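Local coordinates for putative isochorismatase hydrolase (Oleispira antarctica, PDB 3LQY), which is a putative isochorismatase-family hydrolase that probably hydrolyses a small molecule not yet identified, at residues A[15-21]-A[33-37]; A[56-60]-A[75-79]; A[95-99]-A[129-134]. All coordinates share one frame; numbering follows the deposited sequence.

Overall arrangement
The three contacts follow in series inside one alpha/beta isochorismatase domain with a six-stranded parallel sheet. Interaction 1 joins the loop after strand 8-13 to helix 33-49, and interaction 2 joins strand 54-59 to the loop leading to strand 90-93. Their centres are about 11 Å apart and they touch: Q16 meets A76, and the rings of F20 and H79 stack. Interaction 3, between the loop after strand 90-93 and helix 128-137, has its centre about 16 Å from that of interaction 2 and touches it where V57 meets S98. Interactions 1 and 3, with centres about 20 Å apart, lie on opposite sides of the chain's centre. Together they tie down loops after three neighbouring strands.

Interaction 1: residues A[15-21]-A[33-37]; sequences FQNDYFS and TEAAA
F15 leads the loop that follows strand 8-13 and sends its ring to the first turn of helix 33-49, the helix that comes next after this strand in the alpha/beta fold of the isochorismatase domain. The end of the ring does the touching: CE1 lies 3.9 Å from A37 CB, while CZ rests near the backbone of A36 and A37. V119 of the central strand 115-121 also packs on F15, which places the ring between helix and sheet. After a short 3-10 turn the backbone of Y19 takes up the contact. Y19 O accepts a hydrogen bond of 2.8 Å from T33 OG1, the hydroxyl standing 44° out of the carbonyl plane. The same T33 side chain works in two directions. Its methyl is anti to the backbone N and drops onto the next ring, with CG2 3.5 Å from the centroid of F20 and only 7° off the ring normal, a CH-pi contact. H79 stacks on the opposite face of F20, and the ring is thereby sandwiched. At its edge, F20 CE1 meets A37 CB at 3.8 Å, and on the backbone side F20 CB comes within 3.4 Å of E34 OE2. The carboxylate reaches this place because the chain of E34 bends at chi2 (74°), and OE2 takes its hydrogen bond from T22. At S21 the join passes through a water, which accepts from S21 N at 2.8 Å and donates both to T33 OG1 and, at 2.7 Å, to E34 OE1.

Interaction 2: residues A[56-60]-A[75-79]; sequences HVRHE and GAKIH
R58 stretches from strand 54-59 across the segment 75-79, and its chain is in contact with that segment from CG to the guanidinium. CB sets out toward the loop, and CG continues anti to the backbone N (chi1 -158°), which brings it 3.5 Å from A76 O. CD then lies against the side of I78, 3.8 Å from CG1. There the chain bends at chi3 (67°), turning the edge of the guanidinium to A76. NH1 at the tip donates to A76 O at 2.8 Å with an N-H...O angle of 152°; the oxygen is in the guanidinium plane, but the donor stands well out of the carbonyl plane. A76 O has a second donor in Q16 NE2, from the loop after strand 8-13. The other grip is on E60, just past the end of the strand, in a salt bridge: R58 NH1 lies 3.0 Å from E60 OE2, and R58 NH2 binds the same oxygen from the same face of the carboxylate. A76 CB lies beside this pair, 3.9 Å from E60 CG. Farther along, I78 CD1 meets H56 CB at 4.0 Å, the two side chains crossing at about a right angle. Strand 54-59 is flanked by strands 8-13 and 90-93, and residues 75-79 belong to its connection to the latter: a crossover between parallel neighbours that runs as irregular loop, without a helix, in the Rossmann-like isochorismatase fold.

Interaction 3: residues A[95-99]-A[129-134]; sequences QINSF and AVTRAA
N97 OD1, 3.8 Å from A133 CB, accepts the backbone N-H of F99 in a bond of 2.9 Å that is close to straight (162°). The donor lies two residues on, so the loop 95-99 closes here as an Asx turn. The amide is put there by chi1 (-178°), with CG anti to the backbone N, and F99 N comes in from above the carbonyl plane. The other branch of the amide is laid against helix 128-137: ND2 touches A133 CB at 3.7 Å. The backbone of N97 also touches the helix, CA lying 3.9 Å from A129 CB, one helical turn earlier. I96 packs its CG2 on the same A129 methyl and also touches M125, in the segment that carries C126, found here as 3-sulfinoalanine. Next in the loop, S98 CB meets V130 CG2 at 4.0 Å, and I13 of strand 8-13 packs on both residues. F99 completes the contact with CE2, which approaches V130 CG2 at 3.7 Å and A134 CB at 3.9 Å, while CD2 leans on A133 CB. V130 O sits at the edge of the ring, in its plane, and L104 and L108 of helix 104-110 also pack on the phenyl. An alanine in place of N97 would probably leave F99 N without its acceptor, freeing the turn to open and taking from the methyl of A133 the amide that packs on it. No hydrogen bond crosses between loop and helix; the Asx-turn bond shapes the loop from within, and the hold on three alanines and a valine is by van der Waals contact, which implies that it depends on the fit of their surfaces.

Interaction 1: residues A[15-21]-A[33-37]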
ATOM      1  N   PHE A  15      -4.328   3.346   2.439  1.00 47.85           N
ATOM      2  CA  PHE A  15      -4.227   3.757   3.826  1.00 47.42           C
ATOM      3  C   PHE A  15      -5.490   4.597   4.115  1.00 48.10           C
ATOM      4  O   PHE A  15      -5.431   5.818   4.203  1.00 49.35           O
ATOM      5  CB  PHE A  15      -2.949   4.578   4.077  1.00 48.56           C
ATOM      6  CG  PHE A  15      -1.775   3.791   4.599  1.00 51.37           C
ATOM      7  CD1 PHE A  15      -1.879   3.041   5.762  1.00 49.16           C
ATOM      8  CD2 PHE A  15      -0.549   3.861   3.973  1.00 52.95           C
ATOM      9  CE1 PHE A  15      -0.820   2.393   6.279  1.00 51.72           C
ATOM     10  CE2 PHE A  15       0.542   3.199   4.487  1.00 52.09           C
ATOM     11  CZ  PHE A  15       0.412   2.440   5.642  1.00 50.65           C
ATOM     12  N   GLN A  16      -6.645   3.929   4.176  1.00 46.16           N
ATOM     13  CA  GLN A  16      -7.941   4.546   4.268  1.00 46.10           C
ATOM     14  C   GLN A  16      -8.527   4.411   5.660  1.00 44.73           C
ATOM     15  O   GLN A  16      -8.227   3.482   6.409  1.00 43.43           O
ATOM     16  CB  GLN A  16      -8.882   3.962   3.221  1.00 46.16           C
ATOM     17  CG  GLN A  16      -8.466   4.315   1.809  1.00 47.23           C
ATOM     18  CD  GLN A  16      -9.115   3.419   0.799  1.00 49.62           C
ATOM     19  OE1 GLN A  16      -8.463   2.504   0.280  1.00 49.68           O
ATOM     20  NE2 GLN A  16     -10.373   3.639   0.512  1.00 49.01           N
ATOM     21  N   ASN A  17      -9.324   5.420   6.031  1.00 47.30           N
ATOM     22  CA  ASN A  17      -9.839   5.530   7.383  1.00 47.08           C
ATOM     23  C   ASN A  17     -10.450   4.281   7.980  1.00 46.23           C
ATOM     24  O   ASN A  17     -10.214   3.959   9.160  1.00 46.48           O
ATOM     25  CB  ASN A  17     -10.880   6.651   7.434  1.00 47.86           C
ATOM     26  CG  ASN A  17     -10.247   8.036   7.401  1.00 50.57           C
ATOM     27  OD1 ASN A  17      -9.166   8.249   7.946  1.00 48.30           O
ATOM     28  ND2 ASN A  17     -10.914   8.977   6.748  1.00 52.92           N
ATOM     29  N   ASP A  18     -11.286   3.580   7.218  1.00 46.06           N
ATOM     30  CA  ASP A  18     -11.905   2.319   7.762  1.00 45.36           C
ATOM     31  C   ASP A  18     -10.961   1.267   8.342  1.00 43.49           C
ATOM     32  O   ASP A  18     -11.409   0.356   9.062  1.00 44.43           O
ATOM     33  CB  ASP A  18     -12.850   1.641   6.741  1.00 44.64           C
ATOM     34  CG  ASP A  18     -14.236   2.300   6.635  1.00 48.27           C
ATOM     35  OD1 ASP A  18     -14.724   2.864   7.636  1.00 53.13           O
ATOM     36  OD2 ASP A  18     -14.844   2.279   5.527  1.00 49.34           O
ATOM     37  N   TYR A  19      -9.680   1.382   8.021  1.00 42.16           N
ATOM     38  CA  TYR A  19      -8.650   0.478   8.517  1.00 41.95           C
ATOM     39  C   TYR A  19      -8.046   0.816   9.857  1.00 42.80           C
ATOM     40  O   TYR A  19      -7.409  -0.007  10.468  1.00 41.94           O
ATOM     41  CB  TYR A  19      -7.511   0.337   7.485  1.00 41.26           C
ATOM     42  CG  TYR A  19      -7.798  -0.529   6.262  1.00 37.73           C
ATOM     43  CD1 TYR A  19      -8.777  -1.506   6.288  1.00 43.62           C
ATOM     44  CD2 TYR A  19      -7.028  -0.399   5.113  1.00 38.41           C
ATOM     45  CE1 TYR A  19      -8.969  -2.362   5.211  1.00 43.40           C
ATOM     46  CE2 TYR A  19      -7.208  -1.236   3.988  1.00 39.60           C
ATOM     47  CZ  TYR A  19      -8.205  -2.211   4.054  1.00 40.71           C
ATOM     48  OH  TYR A  19      -8.408  -3.011   2.964  1.00 43.46           O
ATOM     49  N   PHE A  20      -8.329   1.989  10.380  1.00 43.93           N
ATOM     50  CA  PHE A  20      -7.657   2.485  11.572  1.00 45.90           C
ATOM     51  C   PHE A  20      -8.599   2.360  12.765  1.00 46.95           C
ATOM     52  O   PHE A  20      -9.686   3.016  12.808  1.00 48.08           O
ATOM     53  CB  PHE A  20      -7.375   3.975  11.371  1.00 45.98           C
ATOM     54  CG  PHE A  20      -6.251   4.279  10.406  1.00 46.73           C
ATOM     55  CD1 PHE A  20      -5.050   4.733  10.880  1.00 47.35           C
ATOM     56  CD2 PHE A  20      -6.418   4.112   9.020  1.00 45.57           C
ATOM     57  CE1 PHE A  20      -4.001   5.067   9.984  1.00 51.27           C
ATOM     58  CE2 PHE A  20      -5.397   4.408   8.119  1.00 45.00           C
ATOM     59  CZ  PHE A  20      -4.183   4.898   8.594  1.00 49.38           C
ATOM     60  N   SER A  21      -8.202   1.628  13.787  1.00 47.61           N
ATOM     61  CA  SER A  21      -9.066   1.516  14.960  1.00 50.55           C
ATOM     62  C   SER A  21      -9.198   2.872  15.704  1.00 50.36           C
ATOM     63  O   SER A  21     -10.191   3.077  16.415  1.00 52.91           O
ATOM     64  CB  SER A  21      -8.577   0.461  15.911  1.00 53.30           C
ATOM     65  OG  SER A  21      -7.261   0.760  16.317  1.00 59.59           O
ATOM     66  N   THR A  33      -2.368  -0.405  12.298  1.00 50.31           N
ATOM     67  CA  THR A  33      -2.452   0.491  11.153  1.00 49.58           C
ATOM     68  C   THR A  33      -1.783   1.851  11.422  1.00 50.83           C
ATOM     69  O   THR A  33      -1.121   2.424  10.562  1.00 50.57           O
ATOM     70  CB  THR A  33      -3.888   0.777  10.762  1.00 49.73           C
ATOM     71  OG1 THR A  33      -4.690  -0.393  10.922  1.00 48.07           O
ATOM     72  CG2 THR A  33      -3.959   1.318   9.321  1.00 47.29           C
ATOM     73  N   GLU A  34      -1.989   2.371  12.622  1.00 52.95           N
ATOM     74  CA  GLU A  34      -1.455   3.697  12.974  1.00 55.35           C
ATOM     75  C   GLU A  34       0.067   3.719  12.870  1.00 57.57           C
ATOM     76  O   GLU A  34       0.654   4.628  12.226  1.00 57.68           O
ATOM     77  CB  GLU A  34      -1.925   4.080  14.383  1.00 56.32           C
ATOM     78  CG  GLU A  34      -3.388   4.436  14.452  1.00 55.13           C
ATOM     79  CD  GLU A  34      -4.354   3.284  14.360  1.00 55.88           C
ATOM     80  OE1 GLU A  34      -3.927   2.078  14.367  1.00 56.30           O
ATOM     81  OE2 GLU A  34      -5.545   3.577  14.208  1.00 54.32           O
ATOM     82  N   ALA A  35       0.703   2.713  13.483  1.00 58.96           N
ATOM     83  CA  ALA A  35       2.148   2.567  13.409  1.00 62.41           C
ATOM     84  C   ALA A  35       2.631   2.400  11.964  1.00 60.93           C
ATOM     85  O   ALA A  35       3.661   2.990  11.585  1.00 62.41           O
ATOM     86  CB  ALA A  35       2.669   1.375  14.270  1.00 64.84           C
ATOM     87  N   ALA A  36       1.933   1.547  11.179  1.00 58.08           N
ATOM     88  CA  ALA A  36       2.262   1.363   9.801  1.00 55.35           C
ATOM     89  C   ALA A  36       2.229   2.642   8.986  1.00 56.09           C
ATOM     90  O   ALA A  36       3.125   2.920   8.190  1.00 56.58           O
ATOM     91  CB  ALA A  36       1.335   0.262   9.165  1.00 52.89           C
ATOM     92  N   ALA A  37       1.160   3.410   9.182  1.00 53.83           N
ATOM     93  CA  ALA A  37       0.997   4.721   8.592  1.00 54.84           C
ATOM     94  C   ALA A  37       2.069   5.690   9.074  1.00 57.87           C
ATOM     95  O   ALA A  37       2.583   6.506   8.302  1.00 59.13           O
ATOM     96  CB  ALA A  37      -0.401   5.237   8.924  1.00 52.83           C
TER
HETATM   97  O   HOH W   1      -5.819   0.153  13.910  1.00 54.18           O

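Interaction 2: residues A[56-60]-A[75-79]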
ATOM      1  N   HIS A  56      -0.775   7.168  -5.127  1.00 65.81           N
ATOM      2  CA  HIS A  56      -1.712   6.621  -4.146  1.00 61.88           C
ATOM      3  C   HIS A  56      -2.756   5.727  -4.790  1.00 59.99           C
ATOM      4  O   HIS A  56      -3.218   5.968  -5.925  1.00 63.44           O
ATOM      5  CB  HIS A  56      -2.464   7.773  -3.417  1.00 62.09           C
ATOM      6  CG  HIS A  56      -1.563   8.804  -2.822  1.00 65.75           C
ATOM      7  ND1 HIS A  56      -1.177   8.782  -1.498  1.00 64.65           N
ATOM      8  CD2 HIS A  56      -0.971   9.896  -3.373  1.00 69.95           C
ATOM      9  CE1 HIS A  56      -0.409   9.836  -1.256  1.00 67.81           C
ATOM     10  NE2 HIS A  56      -0.252  10.513  -2.380  1.00 70.37           N
ATOM     11  N   VAL A  57      -3.194   4.742  -4.022  1.00 55.13           N
ATOM     12  CA  VAL A  57      -4.244   3.855  -4.472  1.00 54.40           C
ATOM     13  C   VAL A  57      -5.286   3.861  -3.372  1.00 52.19           C
ATOM     14  O   VAL A  57      -4.929   3.876  -2.224  1.00 51.06           O
ATOM     15  CB  VAL A  57      -3.711   2.450  -4.711  1.00 52.49           C
ATOM     16  CG1 VAL A  57      -4.860   1.504  -4.933  1.00 51.52           C
ATOM     17  CG2 VAL A  57      -2.724   2.453  -5.926  1.00 55.29           C
ATOM     18  N   ARG A  58      -6.558   3.877  -3.752  1.00 53.61           N
ATOM     19  CA  ARG A  58      -7.652   3.953  -2.844  1.00 53.19           C
ATOM     20  C   ARG A  58      -8.758   3.024  -3.328  1.00 52.18           C
ATOM     21  O   ARG A  58      -9.031   2.962  -4.511  1.00 55.72           O
ATOM     22  CB  ARG A  58      -8.146   5.417  -2.840  1.00 57.13           C
ATOM     23  CG  ARG A  58      -8.895   5.840  -1.659  1.00 60.17           C
ATOM     24  CD  ARG A  58      -9.188   7.352  -1.633  1.00 63.42           C
ATOM     25  NE  ARG A  58     -10.120   7.821  -2.682  1.00 65.59           N
ATOM     26  CZ  ARG A  58     -11.438   7.637  -2.682  1.00 68.50           C
ATOM     27  NH1 ARG A  58     -12.041   7.027  -1.667  1.00 67.35           N
ATOM     28  NH2 ARG A  58     -12.179   8.111  -3.694  1.00 73.18           N
ATOM     29  N   HIS A  59      -9.400   2.311  -2.417  1.00 49.95           N
ATOM     30  CA  HIS A  59     -10.453   1.342  -2.760  1.00 50.71           C
ATOM     31  C   HIS A  59     -11.858   1.789  -2.399  1.00 53.15           C
ATOM     32  O   HIS A  59     -12.083   2.317  -1.298  1.00 53.40           O
ATOM     33  CB  HIS A  59     -10.193   0.025  -2.011  1.00 48.05           C
ATOM     34  CG  HIS A  59     -11.047  -1.114  -2.485  1.00 49.94           C
ATOM     35  ND1 HIS A  59     -10.581  -2.037  -3.394  1.00 47.39           N
ATOM     36  CD2 HIS A  59     -12.330  -1.469  -2.207  1.00 50.55           C
ATOM     37  CE1 HIS A  59     -11.533  -2.915  -3.654  1.00 51.43           C
ATOM     38  NE2 HIS A  59     -12.604  -2.596  -2.953  1.00 53.04           N
ATOM     39  N   GLU A  60     -12.801   1.566  -3.314  1.00 56.02           N
ATOM     40  CA  GLU A  60     -14.208   1.684  -2.995  1.00 58.11           C
ATOM     41  C   GLU A  60     -14.980   0.494  -3.550  1.00 59.79           C
ATOM     42  O   GLU A  60     -14.788   0.105  -4.689  1.00 60.38           O
ATOM     43  CB  GLU A  60     -14.786   3.013  -3.544  1.00 61.77           C
ATOM     44  CG  GLU A  60     -14.401   4.242  -2.728  1.00 61.41           C
ATOM     45  CD  GLU A  60     -15.035   5.579  -3.229  1.00 66.90           C
ATOM     46  OE1 GLU A  60     -15.705   5.623  -4.288  1.00 67.72           O
ATOM     47  OE2 GLU A  60     -14.833   6.595  -2.546  1.00 66.36           O
ATOM     48  N   GLY A  75     -15.171   6.954   5.368  1.00 53.14           N
ATOM     49  CA  GLY A  75     -14.421   5.776   5.798  1.00 50.47           C
ATOM     50  C   GLY A  75     -13.476   5.298   4.695  1.00 48.80           C
ATOM     51  O   GLY A  75     -12.441   4.642   4.963  1.00 47.10           O
ATOM     52  N   ALA A  76     -13.814   5.666   3.456  1.00 50.97           N
ATOM     53  CA  ALA A  76     -13.019   5.318   2.254  1.00 52.57           C
ATOM     54  C   ALA A  76     -12.019   6.388   1.865  1.00 53.31           C
ATOM     55  O   ALA A  76     -11.312   6.236   0.881  1.00 54.50           O
ATOM     56  CB  ALA A  76     -13.938   5.054   1.067  1.00 55.60           C
ATOM     57  N   LYS A  77     -11.949   7.461   2.627  1.00 54.50           N
ATOM     58  CA  LYS A  77     -10.982   8.535   2.376  1.00 56.50           C
ATOM     59  C   LYS A  77      -9.620   8.121   2.907  1.00 54.21           C
ATOM     60  O   LYS A  77      -9.547   7.424   3.904  1.00 51.12           O
ATOM     61  CB  LYS A  77     -11.436   9.840   3.058  1.00 60.39           C
ATOM     62  CG  LYS A  77     -12.673  10.439   2.461  1.00 65.43           C
ATOM     63  CD  LYS A  77     -13.102  11.745   3.234  1.00 69.53           C
ATOM     64  CE  LYS A  77     -14.348  12.364   2.659  1.00 75.75           C
ATOM     65  NZ  LYS A  77     -14.816  13.473   3.554  1.00 78.47           N
ATOM     66  N   ILE A  78      -8.550   8.572   2.242  1.00 55.53           N
ATOM     67  CA  ILE A  78      -7.179   8.358   2.715  1.00 53.74           C
ATOM     68  C   ILE A  78      -7.030   9.084   4.048  1.00 54.02           C
ATOM     69  O   ILE A  78      -7.455  10.270   4.212  1.00 55.90           O
ATOM     70  CB  ILE A  78      -6.141   8.962   1.753  1.00 56.24           C
ATOM     71  CG1 ILE A  78      -6.133   8.199   0.434  1.00 59.48           C
ATOM     72  CG2 ILE A  78      -4.745   8.999   2.408  1.00 57.83           C
ATOM     73  CD1 ILE A  78      -5.164   8.775  -0.600  1.00 64.22           C
ATOM     74  N   HIS A  79      -6.395   8.393   4.974  1.00 51.90           N
ATOM     75  CA  HIS A  79      -6.187   8.847   6.304  1.00 53.64           C
ATOM     76  C   HIS A  79      -5.274  10.077   6.249  1.00 57.76           C
ATOM     77  O   HIS A  79      -4.383  10.122   5.384  1.00 58.16           O
ATOM     78  CB  HIS A  79      -5.570   7.733   7.119  1.00 52.04           C
ATOM     79  CG  HIS A  79      -5.556   8.004   8.582  1.00 51.17           C
ATOM     80  ND1 HIS A  79      -4.453   8.523   9.219  1.00 55.36           N
ATOM     81  CD2 HIS A  79      -6.480   7.786   9.542  1.00 50.87           C
ATOM     82  CE1 HIS A  79      -4.715   8.653  10.505  1.00 56.83           C
ATOM     83  NE2 HIS A  79      -5.952   8.246  10.726  1.00 52.41           N
TER

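Interaction 3: residues A[95-99]-A[129-134]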
ATOM      1  N   GLN A  95     -11.154  -3.730  -7.125  1.00 56.29           N
ATOM      2  CA  GLN A  95     -10.728  -5.143  -7.091  1.00 54.33           C
ATOM      3  C   GLN A  95      -9.585  -5.269  -6.120  1.00 49.79           C
ATOM      4  O   GLN A  95      -8.987  -4.264  -5.764  1.00 48.83           O
ATOM      5  CB  GLN A  95     -10.258  -5.592  -8.485  1.00 57.67           C
ATOM      6  CG  GLN A  95     -11.296  -5.723  -9.573  1.00 64.22           C
ATOM      7  CD  GLN A  95     -12.328  -6.799  -9.317  1.00 69.68           C
ATOM      8  OE1 GLN A  95     -12.336  -7.466  -8.275  1.00 70.04           O
ATOM      9  NE2 GLN A  95     -13.220  -6.972 -10.275  1.00 77.94           N
ATOM     10  N   ILE A  96      -9.193  -6.508  -5.759  1.00 46.70           N
ATOM     11  CA  ILE A  96      -8.103  -6.672  -4.831  1.00 43.80           C
ATOM     12  C   ILE A  96      -6.787  -6.154  -5.437  1.00 43.80           C
ATOM     13  O   ILE A  96      -6.027  -5.405  -4.791  1.00 42.33           O
ATOM     14  CB  ILE A  96      -7.951  -8.171  -4.419  1.00 42.98           C
ATOM     15  CG1 ILE A  96      -9.219  -8.694  -3.763  1.00 43.70           C
ATOM     16  CG2 ILE A  96      -6.772  -8.358  -3.506  1.00 40.74           C
ATOM     17  CD1 ILE A  96      -9.439 -10.177  -3.947  1.00 49.42           C
ATOM     18  N   ASN A  97      -6.482  -6.667  -6.642  1.00 45.68           N
ATOM     19  CA  ASN A  97      -5.313  -6.268  -7.401  1.00 46.42           C
ATOM     20  C   ASN A  97      -5.435  -4.851  -7.899  1.00 47.76           C
ATOM     21  O   ASN A  97      -6.357  -4.552  -8.640  1.00 51.11           O
ATOM     22  CB  ASN A  97      -5.186  -7.224  -8.595  1.00 48.18           C
ATOM     23  CG  ASN A  97      -3.976  -6.961  -9.479  1.00 49.00           C
ATOM     24  OD1 ASN A  97      -3.305  -5.949  -9.356  1.00 49.07           O
ATOM     25  ND2 ASN A  97      -3.653  -7.947 -10.360  1.00 51.28           N
ATOM     26  N   SER A  98      -4.454  -4.015  -7.566  1.00 48.17           N
ATOM     27  CA  SER A  98      -4.509  -2.585  -7.851  1.00 51.06           C
ATOM     28  C   SER A  98      -4.327  -2.269  -9.348  1.00 54.61           C
ATOM     29  O   SER A  98      -4.627  -1.151  -9.788  1.00 57.41           O
ATOM     30  CB  SER A  98      -3.459  -1.825  -7.014  1.00 50.62           C
ATOM     31  OG  SER A  98      -3.801  -1.762  -5.640  1.00 48.03           O
ATOM     32  N   PHE A  99      -3.850  -3.236 -10.134  1.00 55.17           N
ATOM     33  CA  PHE A  99      -3.773  -3.057 -11.604  1.00 58.35           C
ATOM     34  C   PHE A  99      -5.048  -3.465 -12.315  1.00 61.07           C
ATOM     35  O   PHE A  99      -5.170  -3.213 -13.505  1.00 67.48           O
ATOM     36  CB  PHE A  99      -2.638  -3.905 -12.232  1.00 57.63           C
ATOM     37  CG  PHE A  99      -1.261  -3.460 -11.847  1.00 56.42           C
ATOM     38  CD1 PHE A  99      -0.622  -2.451 -12.546  1.00 59.64           C
ATOM     39  CD2 PHE A  99      -0.604  -4.050 -10.784  1.00 53.06           C
ATOM     40  CE1 PHE A  99       0.644  -2.016 -12.180  1.00 59.31           C
ATOM     41  CE2 PHE A  99       0.652  -3.605 -10.394  1.00 52.71           C
ATOM     42  CZ  PHE A  99       1.288  -2.598 -11.109  1.00 56.86           C
ATOM     43  N   ALA A 129      -1.100  -8.963  -3.549  1.00 42.14           N
ATOM     44  CA  ALA A 129      -1.555  -8.891  -4.948  1.00 43.44           C
ATOM     45  C   ALA A 129      -0.765  -7.904  -5.776  1.00 44.52           C
ATOM     46  O   ALA A 129      -0.381  -8.198  -6.875  1.00 47.12           O
ATOM     47  CB  ALA A 129      -3.076  -8.503  -5.042  1.00 42.63           C
ATOM     48  N   VAL A 130      -0.574  -6.688  -5.271  1.00 45.28           N
ATOM     49  CA  VAL A 130       0.090  -5.690  -6.117  1.00 48.00           C
ATOM     50  C   VAL A 130       1.571  -6.004  -6.299  1.00 48.27           C
ATOM     51  O   VAL A 130       2.135  -5.722  -7.369  1.00 50.80           O
ATOM     52  CB  VAL A 130      -0.110  -4.206  -5.605  1.00 47.62           C
ATOM     53  CG1 VAL A 130       0.702  -3.914  -4.363  1.00 46.91           C
ATOM     54  CG2 VAL A 130       0.258  -3.237  -6.707  1.00 52.21           C
ATOM     55  N   THR A 131       2.215  -6.530  -5.269  1.00 48.15           N
ATOM     56  CA  THR A 131       3.634  -6.805  -5.368  1.00 49.84           C
ATOM     57  C   THR A 131       3.892  -7.897  -6.410  1.00 49.60           C
ATOM     58  O   THR A 131       4.754  -7.756  -7.283  1.00 52.16           O
ATOM     59  CB  THR A 131       4.225  -7.213  -4.017  1.00 49.60           C
ATOM     60  OG1 THR A 131       3.906  -6.193  -3.057  1.00 49.30           O
ATOM     61  CG2 THR A 131       5.722  -7.352  -4.110  1.00 49.13           C
ATOM     62  N   ARG A 132       3.116  -8.963  -6.353  1.00 48.80           N
ATOM     63  CA  ARG A 132       3.273 -10.081  -7.294  1.00 48.08           C
ATOM     64  C   ARG A 132       2.852  -9.682  -8.677  1.00 50.12           C
ATOM     65  O   ARG A 132       3.525 -10.042  -9.646  1.00 52.72           O
ATOM     66  CB  ARG A 132       2.444 -11.267  -6.831  1.00 46.25           C
ATOM     67  CG  ARG A 132       2.945 -11.823  -5.539  1.00 45.71           C
ATOM     68  CD  ARG A 132       2.210 -13.117  -5.213  1.00 44.38           C
ATOM     69  NE  ARG A 132       2.556 -13.638  -3.905  1.00 42.61           N
ATOM     70  CZ  ARG A 132       2.913 -14.892  -3.609  1.00 42.36           C
ATOM     71  NH1 ARG A 132       3.056 -15.842  -4.549  1.00 40.91           N
ATOM     72  NH2 ARG A 132       3.160 -15.185  -2.358  1.00 42.51           N
ATOM     73  N   ALA A 133       1.790  -8.877  -8.797  1.00 51.52           N
ATOM     74  CA  ALA A 133       1.373  -8.412 -10.118  1.00 54.21           C
ATOM     75  C   ALA A 133       2.441  -7.503 -10.749  1.00 57.10           C
ATOM     76  O   ALA A 133       2.746  -7.620 -11.958  1.00 60.18           O
ATOM     77  CB  ALA A 133       0.015  -7.701 -10.047  1.00 53.35           C
ATOM     78  N   ALA A 134       3.002  -6.606  -9.929  1.00 57.72           N
ATOM     79  CA  ALA A 134       3.998  -5.645 -10.395  1.00 61.51           C
ATOM     80  C   ALA A 134       5.298  -6.325 -10.828  1.00 62.45           C
ATOM     81  O   ALA A 134       5.829  -6.015 -11.879  1.00 65.79           O
ATOM     82  CB  ALA A 134       4.279  -4.577  -9.334  1.00 61.67           C
TER